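Local coordinates for protein acyl-CoA dehydrogenase (Thermus thermophilus, PDB 2Z1Q) that binds FAD and probably catalyses the dehydrogenation of acyl-CoA thioesters to 2,3-dehydroacyl-CoA, passing the electrons to an acceptor, at residues B[38-47]-B[65-74]; B[272-283]-B[306-317]. One frame throughout, in Å; residues are numbered along the deposited sequence.

Contact 1. Residues B[38-47]-B[65-74]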
loop_
_atom_site.group_PDB
_atom_site.type_symbol
_atom_site.label_atom_id
_atom_site.label_comp_id
_atom_site.label_asym_id
_atom_site.label_seq_id
_atom_site.Cartn_x
_atom_site.Cartn_y
_atom_site.Cartn_z
ATOM N N THR B 38 -15.260 23.699 -15.699
ATOM C CA THR B 38 -16.365 23.998 -14.784
ATOM C C THR B 38 -16.193 23.174 -13.510
ATOM O O THR B 38 -16.303 23.687 -12.398
ATOM C CB THR B 38 -17.734 23.640 -15.422
ATOM O OG1 THR B 38 -17.964 24.475 -16.564
ATOM C CG2 THR B 38 -18.863 23.840 -14.422
ATOM N N THR B 39 -15.919 21.888 -13.692
ATOM C CA THR B 39 -15.716 20.980 -12.575
ATOM C C THR B 39 -14.533 21.437 -11.730
ATOM O O THR B 39 -14.628 21.501 -10.502
ATOM C CB THR B 39 -15.495 19.541 -13.082
ATOM O OG1 THR B 39 -16.671 19.102 -13.778
ATOM C CG2 THR B 39 -15.214 18.598 -11.930
ATOM N N ARG B 40 -13.420 21.767 -12.378
ATOM C CA ARG B 40 -12.244 22.233 -11.653
ATOM C C ARG B 40 -12.582 23.466 -10.810
ATOM O O ARG B 40 -12.082 23.614 -9.688
ATOM C CB ARG B 40 -11.107 22.557 -12.626
ATOM C CG ARG B 40 -10.204 21.364 -12.976
ATOM C CD ARG B 40 -9.131 21.727 -14.011
ATOM N NE ARG B 40 -9.585 21.539 -15.392
ATOM C CZ ARG B 40 -9.425 22.434 -16.367
ATOM N NH1 ARG B 40 -8.822 23.592 -16.118
ATOM N NH2 ARG B 40 -9.866 22.177 -17.593
ATOM N N THR B 41 -13.437 24.336 -11.345
ATOM C CA THR B 41 -13.828 25.547 -10.635
ATOM C C THR B 41 -14.727 25.183 -9.454
ATOM O O THR B 41 -14.544 25.672 -8.340
ATOM C CB THR B 41 -14.577 26.520 -11.569
ATOM O OG1 THR B 41 -13.777 26.770 -12.730
ATOM C CG2 THR B 41 -14.849 27.841 -10.861
ATOM N N PHE B 42 -15.697 24.317 -9.721
ATOM C CA PHE B 42 -16.631 23.840 -8.709
ATOM C C PHE B 42 -15.898 23.248 -7.507
ATOM O O PHE B 42 -16.293 23.460 -6.361
ATOM C CB PHE B 42 -17.534 22.767 -9.318
ATOM C CG PHE B 42 -18.469 22.124 -8.330
ATOM C CD1 PHE B 42 -19.444 22.875 -7.685
ATOM C CD2 PHE B 42 -18.385 20.757 -8.061
ATOM C CE1 PHE B 42 -20.325 22.281 -6.793
ATOM C CE2 PHE B 42 -19.267 20.154 -7.168
ATOM C CZ PHE B 42 -20.240 20.923 -6.533
ATOM N N VAL B 43 -14.821 22.514 -7.776
ATOM C CA VAL B 43 -14.041 21.868 -6.724
ATOM C C VAL B 43 -13.227 22.849 -5.904
ATOM O O VAL B 43 -13.277 22.837 -4.672
ATOM C CB VAL B 43 -13.088 20.806 -7.320
ATOM C CG1 VAL B 43 -12.180 20.228 -6.241
ATOM C CG2 VAL B 43 -13.899 19.713 -7.968
ATOM N N GLU B 44 -12.471 23.695 -6.588
ATOM C CA GLU B 44 -11.643 24.650 -5.891
ATOM C C GLU B 44 -12.437 25.666 -5.074
ATOM O O GLU B 44 -12.017 26.041 -3.986
ATOM C CB GLU B 44 -10.739 25.382 -6.884
ATOM C CG GLU B 44 -9.812 26.391 -6.216
ATOM C CD GLU B 44 -9.407 27.520 -7.145
ATOM O OE1 GLU B 44 -8.682 27.261 -8.131
ATOM O OE2 GLU B 44 -9.821 28.672 -6.887
ATOM N N ARG B 45 -13.587 26.102 -5.569
ATOM C CA ARG B 45 -14.342 27.117 -4.846
ATOM C C ARG B 45 -15.525 26.646 -3.993
ATOM O O ARG B 45 -15.891 27.310 -3.028
ATOM C CB ARG B 45 -14.846 28.180 -5.822
ATOM C CG ARG B 45 -16.040 27.718 -6.632
ATOM C CD ARG B 45 -16.647 28.849 -7.452
ATOM N NE ARG B 45 -17.927 28.465 -8.046
ATOM C CZ ARG B 45 -18.698 29.285 -8.755
ATOM N NH1 ARG B 45 -18.323 30.540 -8.965
ATOM N NH2 ARG B 45 -19.853 28.853 -9.250
ATOM N N GLU B 46 -16.120 25.511 -4.348
ATOM C CA GLU B 46 -17.274 25.013 -3.598
ATOM C C GLU B 46 -16.959 23.830 -2.682
ATOM O O GLU B 46 -17.090 23.924 -1.465
ATOM C CB GLU B 46 -18.391 24.620 -4.568
ATOM C CG GLU B 46 -18.734 25.678 -5.609
ATOM C CD GLU B 46 -19.518 26.849 -5.037
ATOM O OE1 GLU B 46 -18.972 27.575 -4.181
ATOM O OE2 GLU B 46 -20.682 27.047 -5.457
ATOM N N VAL B 47 -16.537 22.720 -3.269
ATOM C CA VAL B 47 -16.251 21.511 -2.508
ATOM C C VAL B 47 -15.072 21.554 -1.549
ATOM O O VAL B 47 -15.223 21.292 -0.361
ATOM C CB VAL B 47 -16.037 20.315 -3.442
ATOM C CG1 VAL B 47 -15.876 19.044 -2.619
ATOM C CG2 VAL B 47 -17.210 20.194 -4.396
ATOM N N LEU B 65 -24.117 21.001 -1.759
ATOM C CA LEU B 65 -23.074 20.795 -2.769
ATOM C C LEU B 65 -23.629 20.062 -3.973
ATOM O O LEU B 65 -23.280 20.357 -5.112
ATOM C CB LEU B 65 -21.908 19.988 -2.203
ATOM C CG LEU B 65 -20.848 20.792 -1.454
ATOM C CD1 LEU B 65 -19.880 19.840 -0.784
ATOM C CD2 LEU B 65 -20.107 21.718 -2.420
ATOM N N MET B 66 -24.500 19.099 -3.715
ATOM C CA MET B 66 -25.087 18.320 -4.786
ATOM C C MET B 66 -26.056 19.210 -5.580
ATOM O O MET B 66 -26.180 19.069 -6.802
ATOM C CB MET B 66 -25.786 17.085 -4.199
ATOM C CG MET B 66 -25.953 15.908 -5.172
ATOM S SD MET B 66 -24.453 14.931 -5.571
ATOM C CE MET B 66 -23.591 16.020 -6.671
ATOM N N ARG B 67 -26.734 20.131 -4.894
ATOM C CA ARG B 67 -27.654 21.051 -5.557
ATOM C C ARG B 67 -26.839 21.944 -6.499
ATOM O O ARG B 67 -27.216 22.152 -7.650
ATOM C CB ARG B 67 -28.377 21.928 -4.533
ATOM C CG ARG B 67 -29.848 21.613 -4.312
ATOM C CD ARG B 67 -30.070 20.261 -3.639
ATOM N NE ARG B 67 -31.333 20.248 -2.903
ATOM C CZ ARG B 67 -31.861 19.174 -2.325
ATOM N NH1 ARG B 67 -31.240 18.004 -2.397
ATOM N NH2 ARG B 67 -33.005 19.276 -1.663
ATOM N N LYS B 68 -25.714 22.462 -6.012
ATOM C CA LYS B 68 -24.872 23.321 -6.845
ATOM C C LYS B 68 -24.365 22.586 -8.082
ATOM O O LYS B 68 -24.360 23.147 -9.175
ATOM C CB LYS B 68 -23.679 23.862 -6.055
ATOM C CG LYS B 68 -24.047 24.881 -4.988
ATOM C CD LYS B 68 -22.823 25.393 -4.247
ATOM C CE LYS B 68 -23.213 26.451 -3.224
ATOM N NZ LYS B 68 -24.071 25.888 -2.147
ATOM N N ALA B 69 -23.933 21.337 -7.905
ATOM C CA ALA B 69 -23.426 20.542 -9.022
ATOM C C ALA B 69 -24.548 20.303 -10.025
ATOM O O ALA B 69 -24.310 20.170 -11.226
ATOM C CB ALA B 69 -22.885 19.206 -8.519
ATOM N N GLY B 70 -25.773 20.248 -9.516
ATOM C CA GLY B 70 -26.920 20.028 -10.371
ATOM C C GLY B 70 -27.240 21.263 -11.193
ATOM O O GLY B 70 -27.537 21.166 -12.383
ATOM N N GLU B 71 -27.181 22.433 -10.575
ATOM C CA GLU B 71 -27.475 23.643 -11.318
ATOM C C GLU B 71 -26.405 23.848 -12.399
ATOM O O GLU B 71 -26.654 24.511 -13.404
ATOM C CB GLU B 71 -27.537 24.852 -10.376
ATOM C CG GLU B 71 -26.198 25.347 -9.892
ATOM C CD GLU B 71 -26.330 26.489 -8.895
ATOM O OE1 GLU B 71 -27.134 27.411 -9.149
ATOM O OE2 GLU B 71 -25.628 26.463 -7.860
ATOM N N LEU B 72 -25.227 23.258 -12.196
ATOM C CA LEU B 72 -24.125 23.378 -13.158
ATOM C C LEU B 72 -24.260 22.377 -14.299
ATOM O O LEU B 72 -23.487 22.400 -15.256
ATOM C CB LEU B 72 -22.781 23.158 -12.457
ATOM C CG LEU B 72 -22.292 24.241 -11.489
ATOM C CD1 LEU B 72 -21.076 23.746 -10.726
ATOM C CD2 LEU B 72 -21.956 25.502 -12.265
ATOM N N GLY B 73 -25.245 21.496 -14.177
ATOM C CA GLY B 73 -25.481 20.475 -15.180
ATOM C C GLY B 73 -24.610 19.235 -15.032
ATOM O O GLY B 73 -24.623 18.371 -15.900
ATOM N N LEU B 74 -23.866 19.120 -13.937
ATOM C CA LEU B 74 -22.998 17.954 -13.755
ATOM C C LEU B 74 -23.759 16.679 -13.438
ATOM O O LEU B 74 -23.234 15.580 -13.614
ATOM C CB LEU B 74 -21.961 18.213 -12.661
ATOM C CG LEU B 74 -21.008 19.373 -12.959
ATOM C CD1 LEU B 74 -19.942 19.448 -11.885
ATOM C CD2 LEU B 74 -20.373 19.182 -14.329
#
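F42 of helix 38-47 reaches across to helix 65-71 in an apolar contact between two roughly antiparallel helices, at 151° with axes 11.1 Å apart, in the N-terminal helical domain of the acyl-CoA dehydrogenase fold. With CG anti to the backbone N (chi1 175°), the ring extends between them: F42 CZ lies 3.4 Å from L65 O, near the ring plane, and F42 CE1 3.8 Å from K68 CB. A69 CB and L72 CD1 approach the ring obliquely, the latter 3.6 Å from F42 CD1. At one end L65 CD2 fits against V47 CG2 (3.8 Å) and the backbone between E46 and V47, where a wider pi-type turn lets F42 O accept from both E46 N and V47 N. The E46 chain, bent at its second torsion, crosses that of K68 at about a right angle; E46 OE2 and K68 NZ stay 4.9 Å apart, too far for a salt bridge, so any attraction is probably weak. At the other end a Schellman motif at G73 turns the chain, and L74 CD2 comes back to T39 OG1 (3.7 Å), a hydroxyl hydrogen-bonded to I35 O. F106 of helix 106-117 packs on both V47 and L65, while helix 90-99 touches T39 through V96 and E99.

Contact 2. Residues B[272-283]-B[306-317]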
loop_
_atom_site.group_PDB
_atom_site.type_symbol
_atom_site.label_atom_id
_atom_site.label_comp_id
_atom_site.label_asym_id
_atom_site.label_seq_id
_atom_site.Cartn_x
_atom_site.Cartn_y
_atom_site.Cartn_z
ATOM N N VAL B 272 -7.310 7.993 -12.014
ATOM C CA VAL B 272 -6.318 8.739 -12.768
ATOM C C VAL B 272 -6.269 10.159 -12.205
ATOM O O VAL B 272 -5.191 10.678 -11.915
ATOM C CB VAL B 272 -6.663 8.722 -14.274
ATOM C CG1 VAL B 272 -5.856 9.765 -15.014
ATOM C CG2 VAL B 272 -6.379 7.313 -14.844
ATOM N N GLY B 273 -7.432 10.781 -12.012
ATOM C CA GLY B 273 -7.452 12.120 -11.454
ATOM C C GLY B 273 -6.815 12.195 -10.079
ATOM O O GLY B 273 -6.020 13.092 -9.802
ATOM N N GLY B 274 -7.161 11.263 -9.195
ATOM C CA GLY B 274 -6.588 11.300 -7.861
ATOM C C GLY B 274 -5.084 11.162 -7.904
ATOM O O GLY B 274 -4.358 11.854 -7.176
ATOM N N ALA B 275 -4.609 10.275 -8.767
ATOM C CA ALA B 275 -3.181 10.049 -8.906
ATOM C C ALA B 275 -2.485 11.362 -9.285
ATOM O O ALA B 275 -1.474 11.726 -8.672
ATOM C CB ALA B 275 -2.926 8.963 -9.946
ATOM N N LYS B 276 -3.037 12.085 -10.260
ATOM C CA LYS B 276 -2.458 13.361 -10.676
ATOM C C LYS B 276 -2.352 14.310 -9.488
ATOM O O LYS B 276 -1.324 14.960 -9.292
ATOM C CB LYS B 276 -3.313 14.031 -11.767
ATOM C CG LYS B 276 -3.344 13.289 -13.096
ATOM C CD LYS B 276 -4.196 14.021 -14.126
ATOM C CE LYS B 276 -4.089 13.370 -15.499
ATOM N NZ LYS B 276 -4.993 14.012 -16.502
ATOM N N ARG B 277 -3.409 14.391 -8.685
ATOM C CA ARG B 277 -3.380 15.281 -7.532
ATOM C C ARG B 277 -2.271 14.881 -6.575
ATOM O O ARG B 277 -1.525 15.732 -6.089
ATOM C CB ARG B 277 -4.712 15.252 -6.784
ATOM C CG ARG B 277 -5.901 15.403 -7.679
ATOM C CD ARG B 277 -5.805 16.689 -8.477
ATOM N NE ARG B 277 -6.400 16.525 -9.796
ATOM C CZ ARG B 277 -7.692 16.309 -10.014
ATOM N NH1 ARG B 277 -8.540 16.229 -8.995
ATOM N NH2 ARG B 277 -8.131 16.154 -11.254
ATOM N N ALA B 278 -2.182 13.584 -6.291
ATOM C CA ALA B 278 -1.154 13.089 -5.383
ATOM C C ALA B 278 0.220 13.418 -5.962
ATOM O O ALA B 278 1.166 13.687 -5.216
ATOM C CB ALA B 278 -1.302 11.579 -5.187
ATOM N N LEU B 279 0.321 13.395 -7.292
ATOM C CA LEU B 279 1.588 13.701 -7.952
ATOM C C LEU B 279 1.917 15.187 -7.794
ATOM O O LEU B 279 3.060 15.538 -7.514
ATOM C CB LEU B 279 1.528 13.331 -9.443
ATOM C CG LEU B 279 2.818 12.849 -10.140
ATOM C CD1 LEU B 279 2.617 12.871 -11.650
ATOM C CD2 LEU B 279 3.988 13.733 -9.790
ATOM N N GLU B 280 0.918 16.056 -7.958
ATOM C CA GLU B 280 1.133 17.499 -7.799
ATOM C C GLU B 280 1.675 17.748 -6.400
ATOM O O GLU B 280 2.662 18.470 -6.220
ATOM C CB GLU B 280 -0.179 18.279 -7.977
ATOM C CG GLU B 280 -0.859 18.054 -9.314
ATOM C CD GLU B 280 -2.166 18.822 -9.452
ATOM O OE1 GLU B 280 -2.816 18.697 -10.515
ATOM O OE2 GLU B 280 -2.540 19.550 -8.504
ATOM N N LEU B 281 1.020 17.146 -5.409
ATOM C CA LEU B 281 1.438 17.291 -4.020
ATOM C C LEU B 281 2.872 16.797 -3.838
ATOM O O LEU B 281 3.682 17.460 -3.193
ATOM C CB LEU B 281 0.513 16.511 -3.065
ATOM C CG LEU B 281 -0.932 16.993 -2.868
ATOM C CD1 LEU B 281 -1.671 16.032 -1.941
ATOM C CD2 LEU B 281 -0.946 18.391 -2.281
ATOM N N SER B 282 3.177 15.633 -4.407
ATOM C CA SER B 282 4.513 15.047 -4.283
ATOM C C SER B 282 5.576 15.911 -4.976
ATOM O O SER B 282 6.649 16.159 -4.412
ATOM C CB SER B 282 4.537 13.639 -4.888
ATOM O OG SER B 282 3.643 12.771 -4.223
ATOM N N ALA B 283 5.268 16.365 -6.191
ATOM C CA ALA B 283 6.202 17.197 -6.958
ATOM C C ALA B 283 6.464 18.494 -6.214
ATOM O O ALA B 283 7.605 18.918 -6.059
ATOM C CB ALA B 283 5.628 17.504 -8.332
ATOM N N LEU B 306 9.085 9.797 -8.609
ATOM C CA LEU B 306 8.433 10.825 -9.426
ATOM C C LEU B 306 8.338 10.403 -10.889
ATOM O O LEU B 306 7.325 10.642 -11.543
ATOM C CB LEU B 306 9.202 12.154 -9.324
ATOM C CG LEU B 306 9.171 12.869 -7.970
ATOM C CD1 LEU B 306 10.133 14.048 -7.989
ATOM C CD2 LEU B 306 7.746 13.327 -7.656
ATOM N N GLY B 307 9.388 9.765 -11.400
ATOM C CA GLY B 307 9.360 9.306 -12.779
ATOM C C GLY B 307 8.391 8.148 -12.950
ATOM O O GLY B 307 7.581 8.139 -13.882
ATOM N N GLU B 308 8.463 7.165 -12.051
ATOM C CA GLU B 308 7.572 6.008 -12.140
ATOM C C GLU B 308 6.115 6.455 -11.990
ATOM O O GLU B 308 5.236 5.963 -12.690
ATOM C CB GLU B 308 7.932 4.963 -11.061
ATOM C CG GLU B 308 7.142 3.678 -11.165
ATOM C CD GLU B 308 7.372 2.941 -12.473
ATOM O OE1 GLU B 308 6.494 2.144 -12.881
ATOM O OE2 GLU B 308 8.438 3.147 -13.096
ATOM N N MET B 309 5.854 7.389 -11.082
ATOM C CA MET B 309 4.491 7.887 -10.895
ATOM C C MET B 309 3.916 8.470 -12.186
ATOM O O MET B 309 2.809 8.110 -12.601
ATOM C CB MET B 309 4.466 8.954 -9.798
ATOM C CG MET B 309 4.612 8.410 -8.395
ATOM S SD MET B 309 4.850 9.740 -7.209
ATOM C CE MET B 309 6.384 9.296 -6.582
ATOM N N ALA B 310 4.658 9.365 -12.831
ATOM C CA ALA B 310 4.196 9.979 -14.076
ATOM C C ALA B 310 4.003 8.917 -15.152
ATOM O O ALA B 310 3.075 8.968 -15.943
ATOM C CB ALA B 310 5.194 11.031 -14.546
ATOM N N SER B 311 4.872 7.924 -15.173
ATOM C CA SER B 311 4.728 6.886 -16.164
ATOM C C SER B 311 3.442 6.069 -15.968
ATOM O O SER B 311 2.674 5.893 -16.917
ATOM C CB SER B 311 5.948 5.962 -16.144
ATOM O OG SER B 311 5.790 4.917 -17.089
ATOM N N ARG B 312 3.187 5.581 -14.752
ATOM C CA ARG B 312 1.980 4.785 -14.548
ATOM C C ARG B 312 0.712 5.607 -14.776
ATOM O O ARG B 312 -0.264 5.114 -15.328
ATOM C CB ARG B 312 2.000 4.157 -13.163
ATOM C CG ARG B 312 3.275 3.362 -12.899
ATOM C CD ARG B 312 3.088 2.349 -11.794
ATOM N NE ARG B 312 4.360 1.891 -11.240
ATOM C CZ ARG B 312 4.472 0.931 -10.326
ATOM N NH1 ARG B 312 5.666 0.577 -9.871
ATOM N NH2 ARG B 312 3.381 0.316 -9.874
ATOM N N ILE B 313 0.728 6.866 -14.376
ATOM C CA ILE B 313 -0.438 7.705 -14.597
ATOM C C ILE B 313 -0.701 7.863 -16.103
ATOM O O ILE B 313 -1.846 7.783 -16.548
ATOM C CB ILE B 313 -0.236 9.092 -13.956
ATOM C CG1 ILE B 313 -0.175 8.955 -12.431
ATOM C CG2 ILE B 313 -1.348 10.018 -14.376
ATOM C CD1 ILE B 313 0.312 10.215 -11.752
ATOM N N TYR B 314 0.355 8.073 -16.886
ATOM C CA TYR B 314 0.196 8.224 -18.330
ATOM C C TYR B 314 -0.424 6.977 -18.952
ATOM O O TYR B 314 -1.351 7.063 -19.764
ATOM C CB TYR B 314 1.553 8.512 -18.988
ATOM C CG TYR B 314 1.497 8.514 -20.495
ATOM C CD1 TYR B 314 0.906 9.563 -21.185
ATOM C CD2 TYR B 314 2.007 7.438 -21.233
ATOM C CE1 TYR B 314 0.813 9.556 -22.574
ATOM C CE2 TYR B 314 1.922 7.419 -22.619
ATOM C CZ TYR B 314 1.319 8.484 -23.282
ATOM O OH TYR B 314 1.194 8.506 -24.649
ATOM N N ALA B 315 0.076 5.811 -18.563
ATOM C CA ALA B 315 -0.458 4.565 -19.082
ATOM C C ALA B 315 -1.950 4.425 -18.748
ATOM O O ALA B 315 -2.760 4.186 -19.642
ATOM C CB ALA B 315 0.330 3.376 -18.521
ATOM N N ALA B 316 -2.315 4.580 -17.474
ATOM C CA ALA B 316 -3.723 4.444 -17.071
ATOM C C ALA B 316 -4.604 5.470 -17.788
ATOM O O ALA B 316 -5.684 5.150 -18.274
ATOM C CB ALA B 316 -3.864 4.615 -15.557
ATOM N N GLU B 317 -4.127 6.707 -17.833
ATOM C CA GLU B 317 -4.870 7.774 -18.484
ATOM C C GLU B 317 -5.120 7.433 -19.949
ATOM O O GLU B 317 -6.212 7.661 -20.464
ATOM C CB GLU B 317 -4.096 9.100 -18.418
ATOM C CG GLU B 317 -4.913 10.274 -18.961
ATOM C CD GLU B 317 -4.065 11.501 -19.278
ATOM O OE1 GLU B 317 -4.624 12.615 -19.253
ATOM O OE2 GLU B 317 -2.848 11.358 -19.552
#
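L279 packs on the neighbouring helix as a knob in a hole lined by L306, M309, A310 and I313. Its CB already lies near I313 CD1, and its CG faces both that methyl and M309 CB. Beyond the branch, L279 CD1 presses on I313 CD1 at 3.5 Å and reaches the backbone of A310 at its CA, while L279 CD2 turns to L306 CD2 (4.3 Å). I313 answers from the other helix: its CG1, anti to the carbonyl carbon (chi1 -66°), passes against A275 CB at 3.7 Å, and its CG2 branch lies by the CG of K276.

The two helices run almost antiparallel, at 160° and 9.9 Å between axes, as neighbours in the C-terminal helical domain of the acyl-CoA dehydrogenase fold. At the end where the backbones come nearest, V272 sets CG2 against A316 CB (3.8 Å) and CG1 against the CB of E317.

Along one flank the chain of K276, extended beyond CG, carries NZ to E317 OE1 in a salt bridge of 3.1 Å. The ammonium comes from above the carboxylate, 61° out of its plane. Both charges have second partners: K276 NZ also pairs with E98, and E317 OE2 takes R498 and the hydroxyl of Y573, so this buried acid is gripped through both oxygens.

Toward the other end, S282 folds its hydroxyl back on its own helix, giving OG to A278 O at 2.8 Å. That carbonyl also accepts S282 N, from the opposite face of its plane. S282 CB meanwhile faces L306 CD2, and the side chain of L306 is about 8 Å from bound FAD. V567 of helix 556-570 covers L279, A283 and A310 from outside the pair.

How the contacts relate
From the N terminus, helix 30-54 is followed by a short connection and helix 62-71, and contact 1 closes this hairpin across 17 intervening residues. The chain then passes through the remaining N-terminal helices and the middle, strand-rich domain before helices 252-288 and 300-331 fold back on each other, where contact 2 closes a second hairpin over 22 residues, among them FAD-binding R289 and F299. The two loops lie in series, neither nested nor crossed. The centres of contact 1 and contact 2 are about 24 Å apart, and the nearest atoms of contact 1 and contact 2, about 6 Å apart, do not touch. Helix 90-99 bridges them: E99 touches T39 of contact 1 and pairs with R277 of 272-283, joining N-terminal and C-terminal helical domains.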